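Local structure of Wnt inhibitor of Dorsal protein (Drosophila melanogaster, 4KRR) at residues P51-V56 and L194-D199; C93-T98 and V152-P157; I115-R120 and I189-L194. The protein is a secreted Wnt-family ligand, represented here by its N-terminal domain and linker, that is thought to bind frizzled receptors and so signal to the nucleus. One frame throughout, in Å; residues are numbered along the deposited sequence.

Contact 1: residues P51-V56 and L194-D199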
ATOM      1  N   PRO A  51      -4.407 -16.883   5.918  1.00 38.88           N
ATOM      2  CA  PRO A  51      -5.132 -15.976   5.025  1.00 28.15           C
ATOM      3  C   PRO A  51      -5.318 -16.556   3.630  1.00 31.36           C
ATOM      4  O   PRO A  51      -4.424 -17.232   3.114  1.00 34.26           O
ATOM      5  CB  PRO A  51      -4.220 -14.751   4.964  1.00 28.00           C
ATOM      6  CG  PRO A  51      -2.858 -15.292   5.206  1.00 41.20           C
ATOM      7  CD  PRO A  51      -3.033 -16.417   6.185  1.00 31.70           C
ATOM      8  N   ASN A  52      -6.480 -16.304   3.036  1.00 37.91           N
ATOM      9  CA  ASN A  52      -6.700 -16.640   1.637  1.00 41.25           C
ATOM     10  C   ASN A  52      -6.269 -15.484   0.738  1.00 32.69           C
ATOM     11  O   ASN A  52      -5.856 -14.432   1.230  1.00 28.41           O
ATOM     12  CB  ASN A  52      -8.156 -17.054   1.376  1.00 44.36           C
ATOM     13  CG  ASN A  52      -9.159 -15.957   1.707  1.00 40.35           C
ATOM     14  OD1 ASN A  52      -8.942 -14.780   1.417  1.00 39.41           O
ATOM     15  ND2 ASN A  52     -10.273 -16.349   2.313  1.00 34.72           N
ATOM     16  N   ARG A  53      -6.374 -15.683  -0.573  1.00 31.33           N
ATOM     17  CA  ARG A  53      -5.892 -14.704  -1.544  1.00 32.52           C
ATOM     18  C   ARG A  53      -6.560 -13.337  -1.384  1.00 28.97           C
ATOM     19  O   ARG A  53      -5.920 -12.301  -1.567  1.00 34.92           O
ATOM     20  CB  ARG A  53      -6.083 -15.223  -2.972  1.00 29.37           C
ATOM     21  CG  ARG A  53      -5.195 -14.532  -3.997  1.00 38.95           C
ATOM     22  CD  ARG A  53      -5.605 -14.872  -5.422  1.00 37.93           C
ATOM     23  NE  ARG A  53      -5.394 -16.278  -5.757  1.00 38.87           N
ATOM     24  CZ  ARG A  53      -4.438 -16.719  -6.569  1.00 42.15           C
ATOM     25  NH1 ARG A  53      -3.598 -15.863  -7.135  1.00 41.49           N
ATOM     26  NH2 ARG A  53      -4.323 -18.017  -6.819  1.00 39.42           N
ATOM     27  N   GLU A  54      -7.840 -13.331  -1.033  1.00 26.23           N
ATOM     28  CA  GLU A  54      -8.555 -12.073  -0.841  1.00 29.09           C
ATOM     29  C   GLU A  54      -8.140 -11.359   0.444  1.00 35.39           C
ATOM     30  O   GLU A  54      -8.096 -10.129   0.481  1.00 34.29           O
ATOM     31  CB  GLU A  54     -10.073 -12.277  -0.891  1.00 39.25           C
ATOM     32  CG  GLU A  54     -10.598 -12.649  -2.274  1.00 45.42           C
ATOM     33  CD  GLU A  54     -10.232 -14.065  -2.663  1.00 47.59           C
ATOM     34  OE1 GLU A  54     -10.410 -14.966  -1.818  1.00 47.40           O
ATOM     35  OE2 GLU A  54      -9.751 -14.276  -3.798  1.00 34.89           O
ATOM     36  N   ASP A  55      -7.843 -12.128   1.492  1.00 39.12           N
ATOM     37  CA  ASP A  55      -7.323 -11.565   2.740  1.00 32.16           C
ATOM     38  C   ASP A  55      -6.021 -10.832   2.455  1.00 35.03           C
ATOM     39  O   ASP A  55      -5.782  -9.730   2.953  1.00 37.89           O
ATOM     40  CB  ASP A  55      -7.048 -12.669   3.767  1.00 26.26           C
ATOM     41  CG  ASP A  55      -8.312 -13.333   4.272  1.00 37.15           C
ATOM     42  OD1 ASP A  55      -9.284 -12.614   4.590  1.00 38.30           O
ATOM     43  OD2 ASP A  55      -8.328 -14.580   4.354  1.00 36.88           O
ATOM     44  N   VAL A  56      -5.182 -11.468   1.646  1.00 31.35           N
ATOM     45  CA  VAL A  56      -3.891 -10.922   1.259  1.00 26.91           C
ATOM     46  C   VAL A  56      -4.027  -9.613   0.479  1.00 32.45           C
ATOM     47  O   VAL A  56      -3.312  -8.649   0.752  1.00 35.96           O
ATOM     48  CB  VAL A  56      -3.094 -11.953   0.437  1.00 38.25           C
ATOM     49  CG1 VAL A  56      -1.861 -11.321  -0.190  1.00 33.63           C
ATOM     50  CG2 VAL A  56      -2.712 -13.130   1.322  1.00 46.16           C
ATOM     51  N   LEU A 194       3.308 -11.935  -3.726  1.00 33.33           N
ATOM     52  CA  LEU A 194       2.476 -12.078  -2.539  1.00 37.91           C
ATOM     53  C   LEU A 194       2.229 -13.558  -2.290  1.00 43.09           C
ATOM     54  O   LEU A 194       2.228 -14.360  -3.227  1.00 36.85           O
ATOM     55  CB  LEU A 194       1.142 -11.356  -2.726  1.00 37.24           C
ATOM     56  CG  LEU A 194       1.173  -9.831  -2.849  1.00 40.05           C
ATOM     57  CD1 LEU A 194      -0.182  -9.310  -3.314  1.00 29.20           C
ATOM     58  CD2 LEU A 194       1.564  -9.200  -1.522  1.00 40.21           C
ATOM     59  N   VAL A 195       2.022 -13.924  -1.031  1.00 34.94           N
ATOM     60  CA  VAL A 195       1.742 -15.313  -0.693  1.00 36.62           C
ATOM     61  C   VAL A 195       0.459 -15.441   0.116  1.00 31.16           C
ATOM     62  O   VAL A 195       0.095 -14.540   0.870  1.00 35.49           O
ATOM     63  CB  VAL A 195       2.911 -15.966   0.087  1.00 34.03           C
ATOM     64  CG1 VAL A 195       4.167 -16.013  -0.773  1.00 28.95           C
ATOM     65  CG2 VAL A 195       3.174 -15.225   1.392  1.00 29.16           C
ATOM     66  N   PHE A 196      -0.231 -16.562  -0.061  1.00 29.98           N
ATOM     67  CA  PHE A 196      -1.391 -16.892   0.757  1.00 32.25           C
ATOM     68  C   PHE A 196      -1.347 -18.374   1.100  1.00 36.17           C
ATOM     69  O   PHE A 196      -0.530 -19.116   0.553  1.00 36.01           O
ATOM     70  CB  PHE A 196      -2.705 -16.521   0.054  1.00 25.17           C
ATOM     71  CG  PHE A 196      -2.988 -17.319  -1.188  1.00 31.87           C
ATOM     72  CD1 PHE A 196      -2.378 -16.996  -2.390  1.00 28.54           C
ATOM     73  CD2 PHE A 196      -3.886 -18.373  -1.160  1.00 39.12           C
ATOM     74  CE1 PHE A 196      -2.643 -17.724  -3.534  1.00 33.25           C
ATOM     75  CE2 PHE A 196      -4.158 -19.102  -2.302  1.00 38.80           C
ATOM     76  CZ  PHE A 196      -3.538 -18.777  -3.488  1.00 38.41           C
ATOM     77  N   MET A 197      -2.224 -18.801   2.002  1.00 36.32           N
ATOM     78  CA  MET A 197      -2.168 -20.165   2.519  1.00 44.41           C
ATOM     79  C   MET A 197      -3.466 -20.937   2.303  1.00 51.27           C
ATOM     80  O   MET A 197      -3.444 -22.114   1.943  1.00 63.79           O
ATOM     81  CB  MET A 197      -1.801 -20.143   4.005  1.00 38.52           C
ATOM     82  CG  MET A 197      -0.425 -19.542   4.280  1.00 41.94           C
ATOM     83  SD  MET A 197      -0.145 -19.083   6.000  1.00 55.38           S
ATOM     84  CE  MET A 197      -0.434 -20.646   6.828  1.00 65.70           C
ATOM     85  N   GLN A 198      -4.595 -20.271   2.512  1.00 42.85           N
ATOM     86  CA  GLN A 198      -5.888 -20.944   2.477  1.00 39.07           C
ATOM     87  C   GLN A 198      -6.596 -20.779   1.138  1.00 47.18           C
ATOM     88  O   GLN A 198      -6.441 -19.763   0.461  1.00 43.55           O
ATOM     89  CB  GLN A 198      -6.786 -20.415   3.598  1.00 38.36           C
ATOM     90  CG  GLN A 198      -8.066 -21.211   3.807  1.00 60.04           C
ATOM     91  CD  GLN A 198      -7.846 -22.450   4.646  1.00 81.16           C
ATOM     92  OE1 GLN A 198      -8.676 -23.359   4.664  1.00100.17           O
ATOM     93  NE2 GLN A 198      -6.725 -22.489   5.358  1.00 80.22           N
ATOM     94  N   ASP A 199      -7.376 -21.787   0.762  1.00 53.14           N
ATOM     95  CA  ASP A 199      -8.248 -21.677  -0.397  1.00 57.86           C
ATOM     96  C   ASP A 199      -9.356 -20.671  -0.119  1.00 53.19           C
ATOM     97  O   ASP A 199      -9.704 -20.413   1.035  1.00 48.84           O
ATOM     98  CB  ASP A 199      -8.859 -23.035  -0.751  1.00 51.99           C
ATOM     99  CG  ASP A 199      -7.888 -23.937  -1.486  1.00 60.02           C
ATOM    100  OD1 ASP A 199      -6.885 -23.420  -2.019  1.00 74.33           O
ATOM    101  OD2 ASP A 199      -8.135 -25.161  -1.541  1.00 61.84           O
TER
HETATM  102  O   HOH W   1     -10.772 -19.129   3.278  1.00 52.31           O
HETATM  103  O   HOH W   2      -7.301 -18.124  -1.602  1.00 33.11           O
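Arg53 lies over one face of the Phe196 ring. Its CB sits almost on the ring normal, 4.0 Å from the ring centroid, a CH-pi contact. The chain then runs on past CD1 and CE1, and the guanidinium turns one face to the ring, with Phe196 CE1 over its centre and Arg53 NH2 3.5 Å from Phe196 CZ. The guanidinium and ring planes are 46° apart, so this is not a flat stack. Phe196 CG stands between its own backbone N and carbonyl carbon (chi1 66°), where it lies close to Arg53 N and CA. Val56 CG2 packs on Phe196 CB at 3.6 Å, and Val56 CG1 meets Leu194 CB at 3.9 Å.

Two backbone donors grip Pro51 O. Met197 N reaches Pro51 O at 2.9 Å, nearly in line with the carbonyl, and Gln198 N reaches the same Pro51 O at 3.1 Å, from above the carbonyl plane. Two waters add bridges, one from Asn52 ND2 to Asp199 O, the other from Arg53 N to Gln198 O.

Further out, Arg53 NH1 bonds to Tyr169 O, which helps fix the guanidinium. Asp55 N gives a bond to Asn52 OD1 (2.9 Å), and Asn52 N returns one to Asp55 OD2 (2.9 Å). This reciprocal pair is a capping box. It starts helix 53-75 where strand 195-196, paired in parallel with strand 173-174, passes by.

Contact 2: residues C93-T98 and V152-P157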
ATOM      1  N   CYS A  93       8.901  19.372  -2.121  1.00 66.67           N
ATOM      2  CA  CYS A  93       9.421  18.351  -1.215  1.00 65.48           C
ATOM      3  C   CYS A  93       9.273  16.944  -1.789  1.00 63.05           C
ATOM      4  O   CYS A  93       8.167  16.499  -2.093  1.00 60.27           O
ATOM      5  CB  CYS A  93       8.721  18.436   0.142  1.00 64.89           C
ATOM      6  SG  CYS A  93       9.364  17.291   1.380  1.00 75.77           S
ATOM      7  N   ALA A  94      10.396  16.244  -1.925  1.00 58.58           N
ATOM      8  CA  ALA A  94      10.397  14.899  -2.490  1.00 53.70           C
ATOM      9  C   ALA A  94       9.777  13.885  -1.537  1.00 63.79           C
ATOM     10  O   ALA A  94       9.977  13.950  -0.323  1.00 57.77           O
ATOM     11  CB  ALA A  94      11.812  14.480  -2.861  1.00 54.98           C
ATOM     12  N   HIS A  95       9.022  12.945  -2.095  1.00 52.49           N
ATOM     13  CA  HIS A  95       8.393  11.909  -1.291  1.00 54.92           C
ATOM     14  C   HIS A  95       9.435  10.965  -0.710  1.00 56.42           C
ATOM     15  O   HIS A  95      10.454  10.683  -1.342  1.00 51.03           O
ATOM     16  CB  HIS A  95       7.363  11.133  -2.114  1.00 56.96           C
ATOM     17  CG  HIS A  95       6.108  11.899  -2.384  1.00 53.28           C
ATOM     18  ND1 HIS A  95       4.909  11.284  -2.679  1.00 45.02           N
ATOM     19  CD2 HIS A  95       5.861  13.230  -2.403  1.00 52.95           C
ATOM     20  CE1 HIS A  95       3.979  12.205  -2.867  1.00 44.47           C
ATOM     21  NE2 HIS A  95       4.532  13.395  -2.706  1.00 53.77           N
ATOM     22  N   GLU A  96       9.175  10.490   0.505  1.00 55.81           N
ATOM     23  CA  GLU A  96      10.075   9.574   1.194  1.00 48.07           C
ATOM     24  C   GLU A  96       9.307   8.355   1.697  1.00 50.06           C
ATOM     25  O   GLU A  96       9.011   8.253   2.889  1.00 52.58           O
ATOM     26  CB  GLU A  96      10.763  10.287   2.363  1.00 51.70           C
ATOM     27  CG  GLU A  96      11.644  11.456   1.945  1.00 60.44           C
ATOM     28  CD  GLU A  96      12.123  12.287   3.121  1.00 74.53           C
ATOM     29  OE1 GLU A  96      11.277  12.897   3.809  1.00 73.36           O
ATOM     30  OE2 GLU A  96      13.349  12.331   3.357  1.00 79.88           O
ATOM     31  N   PRO A  97       8.982   7.424   0.785  1.00 54.23           N
ATOM     32  CA  PRO A  97       8.183   6.242   1.127  1.00 44.93           C
ATOM     33  C   PRO A  97       8.873   5.329   2.138  1.00 47.79           C
ATOM     34  O   PRO A  97       8.197   4.698   2.948  1.00 38.98           O
ATOM     35  CB  PRO A  97       8.018   5.524  -0.219  1.00 38.29           C
ATOM     36  CG  PRO A  97       9.144   6.017  -1.062  1.00 46.02           C
ATOM     37  CD  PRO A  97       9.380   7.431  -0.635  1.00 49.55           C
ATOM     38  N   THR A  98      10.199   5.267   2.095  1.00 42.33           N
ATOM     39  CA  THR A  98      10.946   4.431   3.028  1.00 46.04           C
ATOM     40  C   THR A  98      10.781   4.918   4.468  1.00 53.14           C
ATOM     41  O   THR A  98      10.613   4.113   5.387  1.00 53.14           O
ATOM     42  CB  THR A  98      12.438   4.364   2.653  1.00 49.92           C
ATOM     43  OG1 THR A  98      12.572   3.772   1.355  1.00 42.35           O
ATOM     44  CG2 THR A  98      13.212   3.531   3.664  1.00 41.39           C
ATOM     45  N   VAL A 152      10.800  17.043  -8.352  1.00 48.13           N
ATOM     46  CA  VAL A 152      11.062  16.225  -7.171  1.00 50.31           C
ATOM     47  C   VAL A 152      10.428  14.848  -7.335  1.00 53.07           C
ATOM     48  O   VAL A 152       9.501  14.672  -8.128  1.00 40.05           O
ATOM     49  CB  VAL A 152      10.520  16.869  -5.875  1.00 42.85           C
ATOM     50  CG1 VAL A 152      11.252  18.167  -5.569  1.00 45.21           C
ATOM     51  CG2 VAL A 152       9.019  17.100  -5.978  1.00 48.55           C
ATOM     52  N   ALA A 153      10.931  13.874  -6.584  1.00 45.36           N
ATOM     53  CA  ALA A 153      10.404  12.516  -6.639  1.00 46.23           C
ATOM     54  C   ALA A 153       9.086  12.415  -5.879  1.00 41.38           C
ATOM     55  O   ALA A 153       8.986  12.857  -4.739  1.00 44.11           O
ATOM     56  CB  ALA A 153      11.416  11.530  -6.077  1.00 45.54           C
ATOM     57  N   VAL A 154       8.075  11.841  -6.523  1.00 40.01           N
ATOM     58  CA  VAL A 154       6.782  11.627  -5.881  1.00 39.34           C
ATOM     59  C   VAL A 154       6.258  10.231  -6.195  1.00 43.54           C
ATOM     60  O   VAL A 154       6.624   9.636  -7.209  1.00 39.83           O
ATOM     61  CB  VAL A 154       5.731  12.665  -6.335  1.00 44.45           C
ATOM     62  CG1 VAL A 154       6.111  14.059  -5.859  1.00 44.48           C
ATOM     63  CG2 VAL A 154       5.563  12.631  -7.845  1.00 39.69           C
ATOM     64  N   LEU A 155       5.408   9.707  -5.317  1.00 45.35           N
ATOM     65  CA  LEU A 155       4.775   8.415  -5.548  1.00 47.44           C
ATOM     66  C   LEU A 155       3.771   8.516  -6.688  1.00 41.92           C
ATOM     67  O   LEU A 155       3.106   9.542  -6.842  1.00 39.62           O
ATOM     68  CB  LEU A 155       4.067   7.927  -4.283  1.00 47.30           C
ATOM     69  CG  LEU A 155       4.931   7.368  -3.152  1.00 47.89           C
ATOM     70  CD1 LEU A 155       4.072   7.015  -1.949  1.00 45.35           C
ATOM     71  CD2 LEU A 155       5.702   6.150  -3.632  1.00 37.55           C
ATOM     72  N   LYS A 156       3.662   7.450  -7.480  1.00 39.74           N
ATOM     73  CA  LYS A 156       2.666   7.374  -8.546  1.00 44.94           C
ATOM     74  C   LYS A 156       1.275   7.596  -7.972  1.00 47.06           C
ATOM     75  O   LYS A 156       1.065   7.418  -6.772  1.00 46.74           O
ATOM     76  CB  LYS A 156       2.696   5.997  -9.219  1.00 43.77           C
ATOM     77  CG  LYS A 156       3.991   5.635  -9.905  1.00 55.73           C
ATOM     78  CD  LYS A 156       3.865   4.300 -10.626  1.00 53.52           C
ATOM     79  CE  LYS A 156       3.478   3.183  -9.669  1.00 54.62           C
ATOM     80  NZ  LYS A 156       3.408   1.863 -10.356  1.00 55.80           N
ATOM     81  N   PRO A 157       0.318   7.994  -8.828  1.00 41.52           N
ATOM     82  CA  PRO A 157      -1.082   8.004  -8.393  1.00 49.73           C
ATOM     83  C   PRO A 157      -1.473   6.623  -7.877  1.00 40.53           C
ATOM     84  O   PRO A 157      -0.999   5.614  -8.403  1.00 39.83           O
ATOM     85  CB  PRO A 157      -1.852   8.348  -9.676  1.00 51.35           C
ATOM     86  CG  PRO A 157      -0.856   8.211 -10.802  1.00 54.19           C
ATOM     87  CD  PRO A 157       0.473   8.504 -10.199  1.00 36.82           C
TER
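His95 lays its imidazole against the backbone and side chain of Val154. CG of His95 is anti to its carbonyl carbon and beside its N (chi1 -73°), which starts the ring off toward strand 149-155. Val154 CA lies over one ring face, 3.8 Å from the His95 centroid and offset toward the rim, a CH-pi contact. Val154 CG1 takes the same staggered position (chi1 -66°). Val154 CG1 reaches over the CD2-NE2 side of the ring, 3.6 Å from His95 CD2. The two side chains cross at a slant. Leu155 meets the ring differently. Leu155 CG lies in the ring plane at the edge, 3.9 Å from His95 ND1.

A backbone bond lies beside the ring. His95 N donates to Ala153 O over a short 2.6 Å, with an N-H...O angle of 168°. Ala94 CA adds a CA-H...O contact to the same Ala153 O at 3.3 Å. Before this bond, Val152 CB packs on Ala94 CA at 3.9 Å, and Val152 CG2, set between its own N and carbonyl carbon, faces Cys93 O. After it, Leu155 CD2 meets Pro97 CB at 4.2 Å, where helix 97-107 begins.

Helix 53-75 also supplies neighbours. His95 touches Thr71 and Ala75, and Leu155 touches His68 and Thr71. Cys93 is tied to Cys84 by a disulfide, while strand 149-155 pairs with strand 130-136.

Most of the area is apolar packing, and the bond from His95 N to Ala153 O adds direction. That hydrogen bond probably helps set how the loop lies on the strand, while the imidazole offers a flat face to valine and its edge to leucine.

Contact 3: residues I115-R120 and I189-L194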
ATOM      1  N   ILE A 115       1.878 -13.019   6.436  1.00 43.82           N
ATOM      2  CA  ILE A 115       1.646 -11.608   6.726  1.00 42.12           C
ATOM      3  C   ILE A 115       2.936 -10.796   6.667  1.00 39.53           C
ATOM      4  O   ILE A 115       2.996  -9.764   5.999  1.00 42.43           O
ATOM      5  CB  ILE A 115       1.000 -11.423   8.111  1.00 44.44           C
ATOM      6  CG1 ILE A 115      -0.353 -12.135   8.166  1.00 54.72           C
ATOM      7  CG2 ILE A 115       0.833  -9.947   8.428  1.00 50.30           C
ATOM      8  CD1 ILE A 115      -1.358 -11.611   7.165  1.00 53.78           C
ATOM      9  N   GLY A 116       3.965 -11.270   7.362  1.00 39.14           N
ATOM     10  CA  GLY A 116       5.245 -10.588   7.395  1.00 36.42           C
ATOM     11  C   GLY A 116       5.864 -10.446   6.018  1.00 41.44           C
ATOM     12  O   GLY A 116       6.378  -9.385   5.664  1.00 37.47           O
ATOM     13  N   HIS A 117       5.808 -11.519   5.236  1.00 36.29           N
ATOM     14  CA  HIS A 117       6.380 -11.511   3.897  1.00 42.43           C
ATOM     15  C   HIS A 117       5.657 -10.520   2.998  1.00 31.22           C
ATOM     16  O   HIS A 117       6.288  -9.784   2.239  1.00 34.17           O
ATOM     17  CB  HIS A 117       6.321 -12.903   3.274  1.00 40.28           C
ATOM     18  CG  HIS A 117       6.715 -12.931   1.831  1.00 42.52           C
ATOM     19  ND1 HIS A 117       8.027 -12.867   1.416  1.00 42.42           N
ATOM     20  CD2 HIS A 117       5.967 -13.001   0.703  1.00 35.72           C
ATOM     21  CE1 HIS A 117       8.073 -12.903   0.096  1.00 45.61           C
ATOM     22  NE2 HIS A 117       6.837 -12.986  -0.361  1.00 38.87           N
ATOM     23  N   ASN A 118       4.332 -10.508   3.089  1.00 27.71           N
ATOM     24  CA  ASN A 118       3.520  -9.655   2.229  1.00 37.47           C
ATOM     25  C   ASN A 118       3.711  -8.173   2.524  1.00 39.88           C
ATOM     26  O   ASN A 118       3.645  -7.343   1.623  1.00 32.80           O
ATOM     27  CB  ASN A 118       2.041 -10.038   2.322  1.00 25.26           C
ATOM     28  CG  ASN A 118       1.750 -11.384   1.684  1.00 34.65           C
ATOM     29  OD1 ASN A 118       2.501 -11.852   0.827  1.00 31.48           O
ATOM     30  ND2 ASN A 118       0.655 -12.014   2.097  1.00 27.34           N
ATOM     31  N   ARG A 119       3.953  -7.839   3.787  1.00 35.01           N
ATOM     32  CA  ARG A 119       4.225  -6.453   4.139  1.00 46.33           C
ATOM     33  C   ARG A 119       5.545  -5.998   3.523  1.00 42.92           C
ATOM     34  O   ARG A 119       5.674  -4.855   3.083  1.00 38.46           O
ATOM     35  CB  ARG A 119       4.223  -6.261   5.655  1.00 45.04           C
ATOM     36  CG  ARG A 119       2.876  -6.543   6.291  1.00 59.22           C
ATOM     37  CD  ARG A 119       2.878  -6.220   7.768  1.00 66.28           C
ATOM     38  NE  ARG A 119       1.650  -6.665   8.420  1.00 72.88           N
ATOM     39  CZ  ARG A 119       1.388  -6.492   9.710  1.00 75.62           C
ATOM     40  NH1 ARG A 119       2.270  -5.878  10.484  1.00 81.21           N
ATOM     41  NH2 ARG A 119       0.248  -6.929  10.227  1.00 78.42           N
ATOM     42  N   ARG A 120       6.519  -6.905   3.480  1.00 36.98           N
ATOM     43  CA  ARG A 120       7.778  -6.636   2.791  1.00 35.81           C
ATOM     44  C   ARG A 120       7.556  -6.465   1.288  1.00 38.47           C
ATOM     45  O   ARG A 120       8.196  -5.628   0.653  1.00 35.69           O
ATOM     46  CB  ARG A 120       8.794  -7.752   3.050  1.00 36.42           C
ATOM     47  CG  ARG A 120       9.397  -7.728   4.446  1.00 47.81           C
ATOM     48  CD  ARG A 120      10.276  -8.946   4.701  1.00 54.66           C
ATOM     49  NE  ARG A 120      11.303  -9.110   3.676  1.00 59.61           N
ATOM     50  CZ  ARG A 120      12.494  -8.519   3.707  1.00 77.43           C
ATOM     51  NH1 ARG A 120      12.813  -7.716   4.712  1.00 86.85           N
ATOM     52  NH2 ARG A 120      13.367  -8.729   2.731  1.00 83.85           N
ATOM     53  N   ILE A 189      11.502 -16.756  -0.984  1.00 50.61           N
ATOM     54  CA  ILE A 189      10.400 -16.357  -1.853  1.00 53.24           C
ATOM     55  C   ILE A 189      10.656 -14.941  -2.354  1.00 48.16           C
ATOM     56  O   ILE A 189      10.971 -14.054  -1.561  1.00 47.26           O
ATOM     57  CB  ILE A 189       9.048 -16.421  -1.115  1.00 40.60           C
ATOM     58  CG1 ILE A 189       8.741 -17.860  -0.699  1.00 44.89           C
ATOM     59  CG2 ILE A 189       7.923 -15.869  -1.989  1.00 43.00           C
ATOM     60  CD1 ILE A 189       7.388 -18.034  -0.047  1.00 48.20           C
ATOM     61  N   PRO A 190      10.543 -14.732  -3.677  1.00 54.49           N
ATOM     62  CA  PRO A 190      10.774 -13.417  -4.289  1.00 55.05           C
ATOM     63  C   PRO A 190       9.944 -12.312  -3.640  1.00 50.96           C
ATOM     64  O   PRO A 190       8.795 -12.538  -3.255  1.00 41.20           O
ATOM     65  CB  PRO A 190      10.349 -13.624  -5.751  1.00 53.91           C
ATOM     66  CG  PRO A 190       9.587 -14.921  -5.770  1.00 66.06           C
ATOM     67  CD  PRO A 190      10.188 -15.745  -4.683  1.00 55.95           C
ATOM     68  N   LEU A 191      10.534 -11.128  -3.524  1.00 47.15           N
ATOM     69  CA  LEU A 191       9.902 -10.014  -2.827  1.00 45.35           C
ATOM     70  C   LEU A 191       8.829  -9.325  -3.670  1.00 43.64           C
ATOM     71  O   LEU A 191       8.166  -8.399  -3.205  1.00 49.23           O
ATOM     72  CB  LEU A 191      10.961  -8.999  -2.386  1.00 57.52           C
ATOM     73  CG  LEU A 191      10.707  -8.277  -1.062  1.00 65.52           C
ATOM     74  CD1 LEU A 191      10.611  -9.279   0.080  1.00 49.91           C
ATOM     75  CD2 LEU A 191      11.802  -7.256  -0.792  1.00 72.34           C
ATOM     76  N   ASP A 192       8.662  -9.773  -4.910  1.00 39.84           N
ATOM     77  CA  ASP A 192       7.630  -9.219  -5.779  1.00 44.37           C
ATOM     78  C   ASP A 192       6.460 -10.188  -5.918  1.00 46.18           C
ATOM     79  O   ASP A 192       5.608 -10.029  -6.793  1.00 51.06           O
ATOM     80  CB  ASP A 192       8.203  -8.863  -7.155  1.00 55.66           C
ATOM     81  CG  ASP A 192       8.721 -10.074  -7.904  1.00 62.54           C
ATOM     82  OD1 ASP A 192       9.031 -11.092  -7.254  1.00 64.19           O
ATOM     83  OD2 ASP A 192       8.820 -10.006  -9.147  1.00 69.98           O
ATOM     84  N   SER A 193       6.428 -11.192  -5.047  1.00 40.37           N
ATOM     85  CA  SER A 193       5.338 -12.163  -5.031  1.00 37.59           C
ATOM     86  C   SER A 193       4.615 -12.164  -3.689  1.00 42.43           C
ATOM     87  O   SER A 193       5.231 -12.364  -2.642  1.00 40.32           O
ATOM     88  CB  SER A 193       5.858 -13.570  -5.338  1.00 39.11           C
ATOM     89  OG  SER A 193       6.390 -13.651  -6.648  1.00 53.24           O
ATOM     90  N   LEU A 194       3.308 -11.935  -3.726  1.00 33.33           N
ATOM     91  CA  LEU A 194       2.476 -12.078  -2.539  1.00 37.91           C
ATOM     92  C   LEU A 194       2.229 -13.558  -2.290  1.00 43.09           C
ATOM     93  O   LEU A 194       2.228 -14.360  -3.227  1.00 36.85           O
ATOM     94  CB  LEU A 194       1.142 -11.356  -2.726  1.00 37.24           C
ATOM     95  CG  LEU A 194       1.173  -9.831  -2.849  1.00 40.05           C
ATOM     96  CD1 LEU A 194      -0.182  -9.310  -3.314  1.00 29.20           C
ATOM     97  CD2 LEU A 194       1.564  -9.200  -1.522  1.00 40.21           C
TER
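Ile189 meets the His117 ring through its CG2 methyl, which approaches His117 NE2 obliquely at 3.5 Å. This methyl is anti to the Ile189 backbone N, and Ile189 CB also lies near His117 CE1. The isoleucine also rests on Ile184 and Leu175, so the imidazole is met by one part of a larger apolar cluster.

Pro190 contributes its carbonyl. Pro190 O lies in the plane of the imidazole at the edge, 3.4 Å from His117 CE1. The same O accepts from Ser193 N, closing a type I turn from Pro190 to Ser193.

Leu191, inside the turn, reaches back to the helix. Leu191 CD1 lies 3.7 Å from Arg120 NE and 3.8 Å from Arg120 CB. The two side chains cross at about a right angle, and Leu191 also touches Ala124 one helical turn on.

Ser193 gives the polar contact. His117 NE2 donates to Ser193 O over 2.9 Å, nearly along the C=O axis, though the N-H is bent at 143°. His117 CG is anti to its backbone N (chi1 172°), which starts the ring outward from helix 113-127 toward the loop. An alanine in place of His117 would probably leave Ser193 O without this donor and open a gap beside the Ile189 methyl.

Leu194 ends the walk. Asn118 OD1 sits 3.4 Å from Leu194 CA, and Asn118 CG is 3.9 Å from Leu194 CD2. That oxygen accepts from Val195 N, so the amide meets the chain as strand 195-196 starts.

Helix side chains thus supply partners for loop backbone: the imidazole serves the end of the turn and the amide the start of the strand, with apolar packing around both.

How the contacts relate
Contacts 1 and 3 form one continuous region. Their centres are 12 Å apart and they share Leu194. Val56 CG1 of contact 1 packs on Asn118 ND2 of contact 3 at 3.5 Å, and Val195 CG2 packs on His117 CD2 at 3.6 Å. Residues 189-199 thus run from helix 113-127 to the start of helix 53-75. Contact 2 stands apart, across the centre of the chain from contact 1. Its centre is about 29 Å from that of contact 1 and about 22 Å from that of contact 3. Of the three it lies nearest the bound sodium ion, which is about 7 Å from the side chain of Cys93. Helix 53-75 links the regions, touching residues of all three.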